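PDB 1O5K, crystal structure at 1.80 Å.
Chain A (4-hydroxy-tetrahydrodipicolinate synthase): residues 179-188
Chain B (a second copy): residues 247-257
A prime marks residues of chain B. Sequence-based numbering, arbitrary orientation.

Chain A 179-188: IDQIDRTVSL
Chain B (247-257) VHRKLRPLMKA

Two helices from separate copies of 4-hydroxy-tetrahydrodipicolinate synthase meet through charged side chains, two aspartates of chain A facing a basic row on chain B. Asp183 is the hub. Its CA-to-CB bond points toward chain B, and with chi1 t (chi2 -102°) its OD2 accepts hydrogen bonds from Arg249′ NE at 3.0 Å (157°), Arg249′ NH2 at 3.2 Å (144°) and His248′ NE2 at 3.0 Å (144°). The first two make a salt bridge in which one oxygen is gripped by two nitrogens of the same guanidinium; the imidazole (chi1 t, chi2 82°) meets that oxygen at its edge, near the ring plane. The other oxygen, Asp183 OD1, lies 3.3 Å from Arg252′ NH1 but over the guanidinium face, so this salt bridge rests on charge alone, with no N-H directed at it.

One turn earlier, Asp180 (chi1 m, -86°; chi2 149°) starts sideways, yet its carboxylate comes nearer chain B. Arg252′ NH2 donates to Asp180 OD2 at 3.0 Å (136°), the oxygen lying at the guanidinium edge, and Lys256′ NZ adds a weak hydrogen bond to Asp180 OD2 at 3.2 Å; both pairs are salt bridges. Water 1 closes a bridge, donating to Asp180 OD2 at 3.1 Å and accepting from Arg252′ NH1 at 3.1 Å. Arg252′ thus spans both aspartates, nearly extended at first (chi1 t, chi2 t) and then turning through chi3 -139° and chi4 62°. Lys256′ runs m, m, t, t.

Arg249′ leaves its helix sideways and reaches in with chi1 m, chi2 m, chi3 t and chi4 71°. Ser187 CB lies over one face of its guanidinium, 3.8 Å from Arg249′ NH1, while Val186 CB approaches Arg249′ NH2 obliquely at 4.5 Å. Arg184 (m, m, m; chi4 -172°) brings its aliphatic CD to 3.3 Å from Arg252′ NE, although the like charges come close, Arg184 NE to Arg252′ NE being 4.0 Å.

Chain A 179-188 is regular helix, with i to i-4 bonds such as Asp183 N to Ile179 O (2.8 Å). Chain B 247-257 is also helical but kinked: N of Pro253′ and Leu254′ lacks a bond to the preceding turn, and bonding resumes with Met255′ N to Leu251′ O (2.8 Å). The axes approach to 12.3 Å, with N-to-C directions 112° apart (signed crossing angle -112°). The nearest CA atoms, Ser187 CA and Arg249′ CA, are 8.1 Å apart, so long side chains do much of the bridging, and 373 Å² is buried in total.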

# COMPACT_ATOMS: atom_id res chain seq x y z
N ILE A 179 -6.62 6.02 11.12
CA ILE A 179 -7.00 6.93 12.24
C ILE A 179 -7.19 8.37 11.74
O ILE A 179 -7.99 9.17 12.28
CB ILE A 179 -5.98 6.86 13.37
CG1 ILE A 179 -6.51 7.56 14.66
CG2 ILE A 179 -4.61 7.41 12.97
CD1 ILE A 179 -7.82 7.06 15.16
N ASP A 180 -6.48 8.72 10.69
CA ASP A 180 -6.70 10.06 10.07
C ASP A 180 -8.11 10.20 9.49
O ASP A 180 -8.73 11.28 9.61
CB ASP A 180 -5.69 10.32 8.95
CG ASP A 180 -4.41 10.89 9.44
OD1 ASP A 180 -3.38 10.60 8.81
OD2 ASP A 180 -4.33 11.65 10.43
N GLN A 181 -8.59 9.13 8.85
CA GLN A 181 -9.93 9.06 8.31
C GLN A 181 -10.91 9.10 9.46
O GLN A 181 -11.81 9.93 9.44
CB GLN A 181 -10.17 7.86 7.41
CG GLN A 181 -11.63 7.64 7.03
CD GLN A 181 -12.01 8.15 5.62
OE1 GLN A 181 -11.18 8.62 4.85
NE2 GLN A 181 -13.29 7.99 5.30
N ILE A 182 -10.68 8.32 10.51
CA ILE A 182 -11.61 8.31 11.63
C ILE A 182 -11.70 9.70 12.31
O ILE A 182 -12.81 10.20 12.55
CB ILE A 182 -11.16 7.25 12.64
CG1 ILE A 182 -11.38 5.83 12.01
CG2 ILE A 182 -11.88 7.42 13.96
CD1 ILE A 182 -10.70 4.71 12.83
N ASP A 183 -10.55 10.32 12.53
CA ASP A 183 -10.47 11.63 13.15
C ASP A 183 -11.26 12.68 12.35
O ASP A 183 -12.05 13.40 12.91
CB ASP A 183 -9.00 12.02 13.24
CG ASP A 183 -8.79 13.36 13.87
OD1 ASP A 183 -8.56 14.32 13.12
OD2 ASP A 183 -8.85 13.53 15.08
N ARG A 184 -11.05 12.69 11.04
CA ARG A 184 -11.67 13.66 10.15
C ARG A 184 -13.16 13.41 9.89
O ARG A 184 -13.94 14.37 9.82
CB ARG A 184 -10.88 13.75 8.86
CG ARG A 184 -9.65 14.56 9.01
CD ARG A 184 -9.94 16.09 9.11
NE ARG A 184 -10.06 16.70 7.79
CZ ARG A 184 -10.17 18.02 7.54
NH1 ARG A 184 -10.26 18.44 6.28
NH2 ARG A 184 -10.20 18.93 8.51
N THR A 185 -13.56 12.15 9.74
CA THR A 185 -14.97 11.81 9.62
C THR A 185 -15.75 12.31 10.83
O THR A 185 -16.72 13.02 10.67
CB THR A 185 -15.14 10.33 9.42
OG1 THR A 185 -14.62 9.99 8.12
CG2 THR A 185 -16.54 9.95 9.37
N VAL A 186 -15.27 12.02 12.03
CA VAL A 186 -15.92 12.51 13.23
C VAL A 186 -15.95 14.04 13.24
O VAL A 186 -17.00 14.63 13.42
CB VAL A 186 -15.28 12.02 14.52
CG1 VAL A 186 -15.97 12.69 15.72
CG2 VAL A 186 -15.43 10.51 14.62
N SER A 187 -14.79 14.68 13.06
CA SER A 187 -14.68 16.15 13.17
C SER A 187 -15.56 16.85 12.13
O SER A 187 -16.34 17.76 12.44
CB SER A 187 -13.22 16.57 12.92
OG SER A 187 -13.14 18.00 12.89
N LEU A 188 -15.44 16.43 10.88
CA LEU A 188 -16.06 17.23 9.82
C LEU A 188 -17.56 17.01 9.78
O LEU A 188 -18.31 17.95 9.51
CB LEU A 188 -15.45 16.90 8.49
CG LEU A 188 -14.03 17.40 8.21
CD1 LEU A 188 -13.73 17.16 6.76
CD2 LEU A 188 -13.86 18.92 8.54
N VAL B 247 -7.42 21.13 21.14
CA VAL B 247 -6.11 21.68 20.74
C VAL B 247 -5.61 20.96 19.50
O VAL B 247 -5.11 21.54 18.56
CB VAL B 247 -5.04 21.58 21.86
CG1 VAL B 247 -3.70 22.08 21.35
CG2 VAL B 247 -5.47 22.33 23.11
N HIS B 248 -5.71 19.64 19.54
CA HIS B 248 -5.32 18.80 18.41
C HIS B 248 -6.05 19.23 17.13
O HIS B 248 -5.46 19.38 16.04
CB HIS B 248 -5.65 17.35 18.76
CG HIS B 248 -5.76 16.43 17.58
ND1 HIS B 248 -4.65 15.87 16.97
CD2 HIS B 248 -6.84 15.91 16.96
CE1 HIS B 248 -5.07 15.06 16.00
NE2 HIS B 248 -6.39 15.09 15.96
N ARG B 249 -7.34 19.43 17.25
CA ARG B 249 -8.14 19.83 16.10
C ARG B 249 -7.76 21.21 15.59
O ARG B 249 -7.66 21.42 14.39
CB ARG B 249 -9.63 19.75 16.44
CG ARG B 249 -10.11 18.28 16.77
CD ARG B 249 -10.25 17.42 15.55
NE ARG B 249 -10.49 15.98 15.75
CZ ARG B 249 -11.63 15.46 16.22
NH1 ARG B 249 -12.63 16.23 16.67
NH2 ARG B 249 -11.76 14.14 16.29
N LYS B 250 -7.50 22.13 16.49
CA LYS B 250 -7.14 23.52 16.05
C LYS B 250 -5.78 23.59 15.35
O LYS B 250 -5.57 24.45 14.48
CB LYS B 250 -7.19 24.45 17.23
CG LYS B 250 -8.61 24.81 17.63
CD LYS B 250 -8.62 25.77 18.81
CE LYS B 250 -10.05 25.97 19.32
NZ LYS B 250 -10.15 26.95 20.45
N LEU B 251 -4.88 22.68 15.75
CA LEU B 251 -3.53 22.57 15.22
C LEU B 251 -3.44 21.77 13.94
O LEU B 251 -2.43 21.82 13.23
CB LEU B 251 -2.60 21.91 16.23
CG LEU B 251 -2.18 22.80 17.36
CD1 LEU B 251 -1.32 22.02 18.34
CD2 LEU B 251 -1.43 24.02 16.83
N ARG B 252 -4.49 21.02 13.63
CA ARG B 252 -4.43 20.11 12.49
C ARG B 252 -3.95 20.72 11.18
O ARG B 252 -3.15 20.10 10.49
CB ARG B 252 -5.80 19.44 12.22
CG ARG B 252 -5.74 18.53 10.92
CD ARG B 252 -7.02 17.74 10.58
NE ARG B 252 -6.77 16.35 10.11
CZ ARG B 252 -6.18 15.38 10.84
NH1 ARG B 252 -5.67 15.63 12.06
NH2 ARG B 252 -6.06 14.16 10.34
N PRO B 253 -4.45 21.90 10.80
CA PRO B 253 -4.00 22.55 9.56
C PRO B 253 -2.50 22.81 9.53
O PRO B 253 -1.86 22.58 8.49
CB PRO B 253 -4.75 23.87 9.57
CG PRO B 253 -5.96 23.57 10.46
CD PRO B 253 -5.48 22.69 11.50
N LEU B 254 -1.95 23.23 10.68
CA LEU B 254 -0.53 23.46 10.80
C LEU B 254 0.20 22.15 10.77
O LEU B 254 1.23 22.03 10.12
CB LEU B 254 -0.24 24.29 12.07
CG LEU B 254 1.21 24.67 12.30
CD1 LEU B 254 1.76 25.45 11.11
CD2 LEU B 254 1.31 25.48 13.52
N MET B 255 -0.31 21.15 11.48
CA MET B 255 0.31 19.84 11.47
C MET B 255 0.45 19.32 10.06
O MET B 255 1.51 18.83 9.67
CB MET B 255 -0.49 18.88 12.34
CG MET B 255 -0.34 19.16 13.81
SD MET B 255 -1.39 17.98 14.74
CE MET B 255 -1.03 18.50 16.43
N LYS B 256 -0.61 19.47 9.26
CA LYS B 256 -0.60 18.97 7.89
C LYS B 256 0.31 19.81 6.98
O LYS B 256 1.08 19.26 6.17
CB LYS B 256 -2.02 18.94 7.32
CG LYS B 256 -2.92 18.03 8.18
CD LYS B 256 -2.42 16.55 8.20
CE LYS B 256 -2.95 15.77 9.40
NZ LYS B 256 -3.07 14.27 9.14
N ALA B 257 0.23 21.13 7.13
CA ALA B 257 1.00 22.02 6.28
C ALA B 257 2.50 21.80 6.42
O ALA B 257 3.26 22.02 5.45
CB ALA B 257 0.66 23.47 6.56
O HOH W 1 -4.89 12.90 13.24